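Local coordinates for protein acetylxylan esterase / glucomannan deacetylase (Cellvibrio japonicus, PDB 2WAA) that removes acetyl groups from acetylated xylan and glucomannan as a family 2 carbohydrate esterase, taking part in the breakdown of plant cell wall polysaccharides, at residues I46-L52 with L119-L125; S59-S63 with W108-V112; P243-I249 with S286-T291. One frame throughout, in Å; residues are numbered along the deposited sequence. Where two conformers were deposited one is given.

Interaction 1 of 3, residues I46-L52 with L119-L125; sequences IVAGSRL and LTGTQFL
Gly-49 and Gly-121 meet backbone to backbone, their CA atoms 3.7 Å apart. Neither has a side chain, so the two chains can come this close. To one side of this pinch, Leu-119 fills the hollow between Val-47, Leu-52 and Phe-124. Its CG is anti to the backbone N (chi1 174°), and this sends both methyls across to Val-47. Leu-119 CD1 lies 3.7 Å from Val-47 CB. Leu-119 CD2 sits over the rim of one face of the Phe-124 ring. Val-47 and Phe-124 run side by side, with CG1 of Val-47 pressed 3.4 Å from CD1 of Phe-124. Leu-52 CD1 borders this hollow, against Leu-119 CB and Phe-124 CZ. Phe-89 of the neighbouring strand also packs on Val-47 and Leu-52.

The chains are antiparallel and both turn a corner here, passing between the two sheets of the beta-sandwich N-terminal domain. Two classic beta bulges lie at the corner. In one, Thr-122 N donates to Ala-48 O at 2.9 Å, while Gln-123 N reaches the same oxygen weakly. In the other, Thr-120 O takes Ser-50 N at 2.9 Å and, weakly, Arg-51 N.

On the opposite face, Arg-51 CB rests against Thr-120 CB, and its NE forms a salt bridge with Glu-87 of strand 84-91. At the far end CG2 of Ile-46 meets CD1 of Leu-125.

Interaction 2 of 3, residues S59-S63 with W108-V112; sequences SNGNS and WHGQV
Ser-59 and Gln-111 hold each other by two hydrogen bonds. Ser-59 N donates to Gln-111 O at 2.8 Å in a bent bond (133° at the hydrogen), and Gln-111 N donates back to Ser-59 OG at 3.0 Å. The hydroxyl lies between the backbone N and carbonyl carbon of its own residue (chi1 54°), which turns it to Gln-111 N and close over Gly-110 CA. Gly-110 has no CB to block it. Next along, Asn-60 ND2 donates to His-109 O at 3.1 Å. The bond is nearly straight, but the nitrogen stands 48° out of the carbonyl plane. Ser-63 CB presses tightly on Val-112 CG2, 3.4 Å away.

Waters form the next layer. One gathers Asn-60 N, Asn-62 N, Ser-63 OG and His-109 O. Another joins Asn-62 ND2 to His-109 O, so this carbonyl is gripped by three partners.

Further out, Ser-105 bonds His-109 ND1, and Trp-161 meets the His-109 ring edge-to-face. CD2 of His-109 lies 3.4 Å above the centre of the Trp-108 ring. The Trp-108 side chain lies about 7 Å from that of Ser-141, the inferred nucleophile. These are paired loops at the end of the N-terminal beta-sandwich, beside the esterase active site.

Interaction 3 of 3, residues P243-I249 with S286-T291; sequences PDRATYI and SYIGET
Arg-245 reaches across from the first turn of helix 245-262 to helix 278-295, and it passes Tyr-287 on the way. Its CB starts 3.5 Å from the Tyr-287 OH and close to CE1 of that ring. CG follows along the same CE1 edge. CD is still near CE1 and comes towards Glu-290. The extended chain, with CG anti to the backbone N (chi1 169°), carries the guanidinium past the Tyr-287 ring to Ser-286 and Glu-290. Arg-245 NE donates to Glu-290 OE1 at 2.8 Å, and CZ lies close to that oxygen. At the tip, Arg-245 NH2 reaches Glu-290 OE1 at 2.6 Å, which completes a side-on salt bridge. Arg-245 NH2 also donates to Ser-286 OG at 3.0 Å, and NH1 donates to that hydroxyl too. Both oxygens lie near the guanidinium plane. Four bonds therefore fix the rotation of the head. One face of the guanidinium rests on Tyr-287 CD1. Arg-245 NH1 lies at the ring edge, near its plane, 3.4 Å from Tyr-287 CE1; the planes are 87° apart.

Tyr-287 is held at its far end as well. Its OH donates to Pro-243 O at 2.8 Å, in line with the carbonyl. CD2 of the ring touches CD2 of Tyr-248, and the hydroxyl of Tyr-248 bonds Asp-237. Ile-249 lays CG1 against Tyr-287 CB and pushes CD1 3.3 Å from Glu-290 CD, crossing that side chain at about a right angle. Asp-244 N-caps helix 245-262: its OD2 accepts from Thr-247 N.

The Tyr-248 side chain lies about 8 Å from that of Asn-236, an inferred transition-state stabiliser. The axes of the segments 245-249 and 286-291 cross at -58°. This is packing between neighbouring helices that flank the parallel sheet of the alpha/beta SGNH (GDSL-like) hydrolase domain.

In the fold
Interactions 1 and 2 belong to the N-terminal, all-beta part of the chain, and interaction 3 to the SGNH-type esterase domain. Along the sequence, the residues of interaction 2 fall between the two segments of interaction 1, and interaction 3 follows both. The first two share strands: 51-58 starts in interaction 1 and leads to interaction 2, while 112-119 runs back. Their centres are about 29 Å apart. Interaction 3 lies about 54 Å from interaction 1, centre to centre, across the middle of the molecule, and about 35 Å from interaction 2. Interaction 2 sits where the beta domain meets the catalytic one, since its Trp-108 lies near Ser-141, and the other two lie towards the two ends.

Interaction 1 of 3, residues I46-L52 with L119-L125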
loop_
_atom_site.group_PDB
_atom_site.type_symbol
_atom_site.label_atom_id
_atom_site.label_comp_id
_atom_site.label_asym_id
_atom_site.label_seq_id
_atom_site.Cartn_x
_atom_site.Cartn_y
_atom_site.Cartn_z
ATOM N N ILE A 46 -12.676 6.110 16.419
ATOM C CA ILE A 46 -14.145 6.200 16.622
ATOM C C ILE A 46 -14.291 7.191 17.782
ATOM O O ILE A 46 -13.547 7.114 18.766
ATOM C CB ILE A 46 -14.727 4.866 17.042
ATOM C CG1 ILE A 46 -14.619 3.836 15.899
ATOM C CG2 ILE A 46 -16.201 5.003 17.340
ATOM C CD1 ILE A 46 -14.571 2.425 16.392
ATOM N N VAL A 47 -15.172 8.161 17.646
ATOM C CA VAL A 47 -15.247 9.235 18.651
ATOM C C VAL A 47 -16.678 9.543 19.040
ATOM O O VAL A 47 -17.597 9.223 18.298
ATOM C CB VAL A 47 -14.643 10.571 18.115
ATOM C CG1 VAL A 47 -13.122 10.418 17.893
ATOM C CG2 VAL A 47 -15.354 11.067 16.814
ATOM N N ALA A 48 -16.861 10.200 20.176
ATOM C CA ALA A 48 -18.206 10.716 20.557
ATOM C C ALA A 48 -18.043 12.230 20.584
ATOM O O ALA A 48 -17.329 12.753 21.430
ATOM C CB ALA A 48 -18.630 10.163 21.933
ATOM N N GLY A 49 -18.645 12.929 19.628
ATOM C CA GLY A 49 -18.520 14.372 19.541
ATOM C C GLY A 49 -19.111 14.975 18.285
ATOM O O GLY A 49 -19.706 14.273 17.452
ATOM N N SER A 50 -18.933 16.286 18.133
ATOM C CA SER A 50 -19.557 17.058 17.066
ATOM C C SER A 50 -18.566 17.545 15.995
ATOM O O SER A 50 -18.996 17.947 14.928
ATOM C CB SER A 50 -20.291 18.277 17.673
ATOM O OG SER A 50 -19.344 19.183 18.306
ATOM N N ARG A 51 -17.264 17.563 16.295
ATOM C CA ARG A 51 -16.292 18.038 15.317
ATOM C C ARG A 51 -14.958 17.352 15.576
ATOM O O ARG A 51 -14.573 17.092 16.748
ATOM C CB ARG A 51 -16.111 19.583 15.383
ATOM C CG ARG A 51 -15.266 20.154 14.249
ATOM C CD ARG A 51 -15.230 21.715 14.249
ATOM N NE ARG A 51 -14.646 22.192 13.004
ATOM C CZ ARG A 51 -13.576 22.976 12.936
ATOM N NH1 ARG A 51 -13.005 23.418 14.047
ATOM N NH2 ARG A 51 -13.073 23.322 11.755
ATOM N N LEU A 52 -14.264 17.016 14.490
ATOM C CA LEU A 52 -12.925 16.423 14.600
ATOM C C LEU A 52 -12.029 17.043 13.538
ATOM O O LEU A 52 -12.413 17.144 12.350
ATOM C CB LEU A 52 -12.988 14.901 14.460
ATOM C CG LEU A 52 -11.650 14.149 14.671
ATOM C CD1 LEU A 52 -11.210 14.186 16.158
ATOM C CD2 LEU A 52 -11.829 12.679 14.185
ATOM N N LEU A 119 -10.780 16.680 19.050
ATOM C CA LEU A 119 -12.194 16.322 19.071
ATOM C C LEU A 119 -12.913 17.359 19.906
ATOM O O LEU A 119 -12.499 17.634 21.058
ATOM C CB LEU A 119 -12.362 14.974 19.788
ATOM C CG LEU A 119 -13.836 14.526 20.027
ATOM C CD1 LEU A 119 -14.521 14.235 18.697
ATOM C CD2 LEU A 119 -13.916 13.240 20.956
ATOM N N THR A 120 -14.000 17.886 19.362
ATOM C CA THR A 120 -14.894 18.733 20.141
ATOM C C THR A 120 -16.005 17.779 20.549
ATOM O O THR A 120 -16.690 17.194 19.677
ATOM C CB THR A 120 -15.429 19.889 19.313
ATOM O OG1 THR A 120 -14.345 20.722 18.914
ATOM C CG2 THR A 120 -16.418 20.750 20.152
ATOM N N GLY A 121 -16.192 17.560 21.847
ATOM C CA GLY A 121 -17.141 16.499 22.235
ATOM C C GLY A 121 -16.771 15.909 23.541
ATOM O O GLY A 121 -16.310 16.611 24.419
ATOM N N THR A 122 -16.972 14.611 23.685
ATOM C CA THR A 122 -16.753 14.013 24.986
ATOM C C THR A 122 -15.478 13.189 25.060
ATOM O O THR A 122 -14.633 13.416 25.943
ATOM C CB THR A 122 -17.992 13.224 25.449
ATOM O OG1 THR A 122 -18.378 12.309 24.442
ATOM C CG2 THR A 122 -19.155 14.180 25.723
ATOM N N GLN A 123 -15.313 12.247 24.139
ATOM C CA GLN A 123 -14.163 11.350 24.217
ATOM C C GLN A 123 -13.841 10.588 22.926
ATOM O O GLN A 123 -14.723 10.343 22.079
ATOM C CB GLN A 123 -14.398 10.316 25.308
ATOM C CG GLN A 123 -15.489 9.325 24.912
ATOM C CD GLN A 123 -15.763 8.300 25.990
ATOM O OE1 GLN A 123 -14.845 7.648 26.491
ATOM N NE2 GLN A 123 -17.028 8.128 26.339
ATOM N N PHE A 124 -12.575 10.209 22.796
ATOM C CA PHE A 124 -12.214 9.225 21.806
ATOM C C PHE A 124 -12.615 7.862 22.412
ATOM O O PHE A 124 -12.236 7.538 23.559
ATOM C CB PHE A 124 -10.699 9.252 21.579
ATOM C CG PHE A 124 -10.235 10.448 20.838
ATOM C CD1 PHE A 124 -10.105 10.383 19.456
ATOM C CD2 PHE A 124 -9.972 11.656 21.501
ATOM C CE1 PHE A 124 -9.708 11.495 18.732
ATOM C CE2 PHE A 124 -9.556 12.774 20.801
ATOM C CZ PHE A 124 -9.415 12.716 19.420
ATOM N N LEU A 125 -13.312 7.046 21.630
ATOM C CA LEU A 125 -13.633 5.673 22.041
ATOM C C LEU A 125 -12.451 4.726 21.717
ATOM O O LEU A 125 -11.486 5.182 21.119
ATOM C CB LEU A 125 -14.943 5.280 21.367
ATOM C CG LEU A 125 -16.129 6.197 21.785
ATOM C CD1 LEU A 125 -17.327 5.881 20.935
ATOM C CD2 LEU A 125 -16.478 5.979 23.242
HETATM O O HOH W 1 -10.670 5.583 18.540
HETATM O O HOH W 2 -12.651 19.837 16.920
#

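Interaction 2 of 3, residues S59-S63 with W108-V112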
loop_
_atom_site.group_PDB
_atom_site.type_symbol
_atom_site.label_atom_id
_atom_site.label_comp_id
_atom_site.label_asym_id
_atom_site.label_seq_id
_atom_site.Cartn_x
_atom_site.Cartn_y
_atom_site.Cartn_z
ATOM N N SER A 59 5.295 16.557 2.427
ATOM C CA SER A 59 6.631 17.117 2.269
ATOM C C SER A 59 6.756 18.016 1.065
ATOM O O SER A 59 7.578 18.961 1.092
ATOM C CB SER A 59 7.685 16.024 2.179
ATOM O OG SER A 59 7.309 15.147 1.151
ATOM N N ASN A 60 5.987 17.734 0.009
ATOM C CA ASN A 60 6.103 18.492 -1.247
ATOM C C ASN A 60 4.808 19.123 -1.711
ATOM O O ASN A 60 4.741 19.600 -2.854
ATOM C CB ASN A 60 6.546 17.583 -2.417
ATOM C CG ASN A 60 7.841 16.885 -2.161
ATOM O OD1 ASN A 60 8.833 17.489 -1.710
ATOM N ND2 ASN A 60 7.867 15.588 -2.475
ATOM N N GLY A 61 3.758 19.046 -0.896
ATOM C CA GLY A 61 2.484 19.624 -1.248
ATOM C C GLY A 61 1.847 18.919 -2.433
ATOM O O GLY A 61 1.025 19.495 -3.156
ATOM N N ASN A 62 2.228 17.653 -2.633
ATOM C CA ASN A 62 1.779 16.911 -3.795
ATOM C C ASN A 62 1.158 15.558 -3.396
ATOM O O ASN A 62 1.130 14.622 -4.207
ATOM C CB ASN A 62 3.024 16.702 -4.681
ATOM C CG ASN A 62 2.686 16.347 -6.112
ATOM O OD1 ASN A 62 1.603 16.647 -6.592
ATOM N ND2 ASN A 62 3.669 15.749 -6.830
ATOM N N SER A 63 0.707 15.458 -2.148
ATOM C CA SER A 63 0.191 14.184 -1.581
ATOM C C SER A 63 -1.337 14.226 -1.341
ATOM O O SER A 63 -1.896 15.238 -0.902
ATOM C CB SER A 63 0.872 13.855 -0.247
ATOM O OG SER A 63 2.286 13.848 -0.376
ATOM N N TRP A 108 7.216 8.726 -3.838
ATOM C CA TRP A 108 7.805 9.769 -4.656
ATOM C C TRP A 108 6.941 11.024 -4.677
ATOM O O TRP A 108 7.462 12.121 -4.947
ATOM C CB TRP A 108 8.221 9.295 -6.073
ATOM C CG TRP A 108 7.111 9.008 -7.079
ATOM C CD1 TRP A 108 6.664 7.764 -7.454
ATOM C CD2 TRP A 108 6.382 9.943 -7.868
ATOM N NE1 TRP A 108 5.685 7.881 -8.411
ATOM C CE2 TRP A 108 5.505 9.204 -8.695
ATOM C CE3 TRP A 108 6.402 11.334 -7.983
ATOM C CZ2 TRP A 108 4.628 9.812 -9.606
ATOM C CZ3 TRP A 108 5.513 11.952 -8.894
ATOM C CH2 TRP A 108 4.627 11.171 -9.676
ATOM N N HIS A 109 5.640 10.896 -4.408
ATOM C CA HIS A 109 4.803 12.086 -4.303
ATOM C C HIS A 109 5.230 12.917 -3.104
ATOM O O HIS A 109 5.186 14.131 -3.144
ATOM C CB HIS A 109 3.339 11.711 -4.060
ATOM C CG HIS A 109 2.726 10.888 -5.152
ATOM N ND1 HIS A 109 1.386 10.563 -5.151
ATOM C CD2 HIS A 109 3.254 10.331 -6.278
ATOM C CE1 HIS A 109 1.109 9.833 -6.227
ATOM N NE2 HIS A 109 2.223 9.684 -6.928
ATOM N N GLY A 110 5.643 12.242 -2.041
ATOM C CA GLY A 110 6.091 12.883 -0.822
ATOM C C GLY A 110 5.733 11.996 0.361
ATOM O O GLY A 110 5.267 10.853 0.201
ATOM N N GLN A 111 5.963 12.531 1.547
ATOM C CA GLN A 111 5.519 11.831 2.746
ATOM C C GLN A 111 4.545 12.747 3.461
ATOM O O GLN A 111 4.651 13.995 3.388
ATOM C CB GLN A 111 6.695 11.473 3.662
ATOM C CG GLN A 111 7.457 10.248 3.185
ATOM C CD GLN A 111 8.404 10.597 2.102
ATOM O OE1 GLN A 111 8.973 11.702 2.121
ATOM N NE2 GLN A 111 8.619 9.667 1.136
ATOM N N VAL A 112 3.557 12.135 4.108
ATOM C CA VAL A 112 2.519 12.905 4.811
ATOM C C VAL A 112 2.727 12.733 6.295
ATOM O O VAL A 112 3.097 11.651 6.733
ATOM C CB VAL A 112 1.143 12.357 4.448
ATOM C CG1 VAL A 112 0.025 12.910 5.418
ATOM C CG2 VAL A 112 0.803 12.675 2.974
HETATM O O HOH W 3 9.614 13.776 0.369
HETATM O O HOH W 4 4.015 15.818 -1.105
HETATM O O HOH W 5 6.189 15.203 -5.672
HETATM O O HOH W 6 2.593 11.280 -0.245
#

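Interaction 3 of 3, residues P243-I249 with S286-T291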
loop_
_atom_site.group_PDB
_atom_site.type_symbol
_atom_site.label_atom_id
_atom_site.label_comp_id
_atom_site.label_asym_id
_atom_site.label_seq_id
_atom_site.Cartn_x
_atom_site.Cartn_y
_atom_site.Cartn_z
ATOM N N PRO A 243 15.385 -9.416 -18.740
ATOM C CA PRO A 243 16.708 -9.461 -18.081
ATOM C C PRO A 243 17.361 -10.839 -18.091
ATOM O O PRO A 243 16.695 -11.862 -18.254
ATOM C CB PRO A 243 16.401 -9.050 -16.612
ATOM C CG PRO A 243 14.908 -9.372 -16.402
ATOM C CD PRO A 243 14.272 -9.155 -17.764
ATOM N N ASP A 244 18.673 -10.870 -17.917
ATOM C CA ASP A 244 19.404 -12.129 -17.822
ATOM C C ASP A 244 18.753 -13.157 -16.859
ATOM O O ASP A 244 18.539 -12.858 -15.661
ATOM C CB ASP A 244 20.844 -11.843 -17.350
ATOM C CG ASP A 244 21.647 -13.097 -17.212
ATOM O OD1 ASP A 244 21.788 -13.809 -18.235
ATOM O OD2 ASP A 244 22.130 -13.411 -16.100
ATOM N N ARG A 245 18.498 -14.364 -17.355
ATOM C CA ARG A 245 17.791 -15.380 -16.580
ATOM C C ARG A 245 18.488 -15.775 -15.284
ATOM O O ARG A 245 17.873 -15.704 -14.192
ATOM C CB ARG A 245 17.492 -16.598 -17.457
ATOM C CG ARG A 245 17.008 -17.801 -16.716
ATOM C CD ARG A 245 16.535 -18.934 -17.700
ATOM N NE ARG A 245 15.570 -19.758 -17.007
ATOM C CZ ARG A 245 14.257 -19.829 -17.264
ATOM N NH1 ARG A 245 13.688 -19.199 -18.287
ATOM N NH2 ARG A 245 13.509 -20.588 -16.482
ATOM N N ALA A 246 19.758 -16.187 -15.358
ATOM C CA ALA A 246 20.437 -16.583 -14.116
ATOM C C ALA A 246 20.488 -15.444 -13.098
ATOM O O ALA A 246 20.301 -15.669 -11.923
ATOM C CB ALA A 246 21.877 -17.154 -14.386
ATOM N N THR A 247 20.745 -14.226 -13.548
ATOM C CA THR A 247 20.881 -13.098 -12.651
ATOM C C THR A 247 19.537 -12.820 -11.940
ATOM O O THR A 247 19.448 -12.650 -10.717
ATOM C CB THR A 247 21.242 -11.825 -13.425
ATOM O OG1 THR A 247 22.514 -11.978 -14.076
ATOM C CG2 THR A 247 21.310 -10.624 -12.483
ATOM N N TYR A 248 18.485 -12.796 -12.723
ATOM C CA TYR A 248 17.181 -12.510 -12.152
ATOM C C TYR A 248 16.735 -13.603 -11.174
ATOM O O TYR A 248 16.262 -13.315 -10.058
ATOM C CB TYR A 248 16.169 -12.353 -13.265
ATOM C CG TYR A 248 14.967 -11.578 -12.795
ATOM C CD1 TYR A 248 14.979 -10.190 -12.840
ATOM C CD2 TYR A 248 13.828 -12.236 -12.325
ATOM C CE1 TYR A 248 13.870 -9.441 -12.428
ATOM C CE2 TYR A 248 12.696 -11.510 -11.928
ATOM C CZ TYR A 248 12.747 -10.109 -11.976
ATOM O OH TYR A 248 11.682 -9.353 -11.582
ATOM N N ILE A 249 16.870 -14.859 -11.581
ATOM C CA ILE A 249 16.406 -15.951 -10.733
ATOM C C ILE A 249 17.238 -15.998 -9.462
ATOM O O ILE A 249 16.709 -16.210 -8.350
ATOM C CB ILE A 249 16.441 -17.303 -11.470
ATOM C CG1 ILE A 249 15.357 -17.329 -12.587
ATOM C CG2 ILE A 249 16.294 -18.502 -10.465
ATOM C CD1 ILE A 249 15.495 -18.557 -13.495
ATOM N N SER A 286 8.194 -17.969 -16.315
ATOM C CA SER A 286 9.197 -19.014 -16.355
ATOM C C SER A 286 10.203 -18.804 -15.224
ATOM O O SER A 286 10.538 -19.741 -14.514
ATOM C CB SER A 286 9.952 -18.983 -17.694
ATOM O OG SER A 286 10.785 -20.117 -17.732
ATOM N N TYR A 287 10.654 -17.560 -15.063
ATOM C CA TYR A 287 11.650 -17.227 -14.048
ATOM C C TYR A 287 11.076 -17.501 -12.638
ATOM O O TYR A 287 11.764 -18.012 -11.752
ATOM C CB TYR A 287 12.022 -15.757 -14.171
ATOM C CG TYR A 287 12.882 -15.366 -15.365
ATOM C CD1 TYR A 287 13.178 -16.280 -16.398
ATOM C CD2 TYR A 287 13.352 -14.059 -15.487
ATOM C CE1 TYR A 287 13.979 -15.891 -17.508
ATOM C CE2 TYR A 287 14.163 -13.659 -16.601
ATOM C CZ TYR A 287 14.484 -14.596 -17.577
ATOM O OH TYR A 287 15.230 -14.171 -18.661
ATOM N N ILE A 288 9.801 -17.181 -12.441
ATOM C CA ILE A 288 9.161 -17.471 -11.180
ATOM C C ILE A 288 9.137 -18.985 -10.921
ATOM O O ILE A 288 9.387 -19.442 -9.792
ATOM C CB ILE A 288 7.707 -16.870 -11.136
ATOM C CG1 ILE A 288 7.824 -15.349 -10.923
ATOM C CG2 ILE A 288 6.860 -17.575 -10.006
ATOM C CD1 ILE A 288 6.513 -14.569 -11.219
ATOM N N GLY A 289 8.805 -19.771 -11.944
ATOM C CA GLY A 289 8.743 -21.212 -11.731
ATOM C C GLY A 289 10.138 -21.701 -11.336
ATOM O O GLY A 289 10.282 -22.548 -10.472
ATOM N N GLU A 290 11.181 -21.190 -11.973
ATOM C CA GLU A 290 12.515 -21.677 -11.653
ATOM C C GLU A 290 12.964 -21.154 -10.280
ATOM O O GLU A 290 13.692 -21.833 -9.563
ATOM C CB GLU A 290 13.540 -21.291 -12.726
ATOM C CG GLU A 290 14.853 -21.999 -12.549
ATOM C CD GLU A 290 15.801 -21.858 -13.779
ATOM O OE1 GLU A 290 15.321 -21.602 -14.903
ATOM O OE2 GLU A 290 17.039 -21.979 -13.588
ATOM N N THR A 291 12.561 -19.942 -9.934
ATOM C CA THR A 291 12.826 -19.438 -8.554
ATOM C C THR A 291 12.236 -20.377 -7.528
ATOM O O THR A 291 12.867 -20.726 -6.518
ATOM C CB THR A 291 12.251 -18.024 -8.431
ATOM O OG1 THR A 291 12.934 -17.178 -9.399
ATOM C CG2 THR A 291 12.349 -17.465 -6.970
#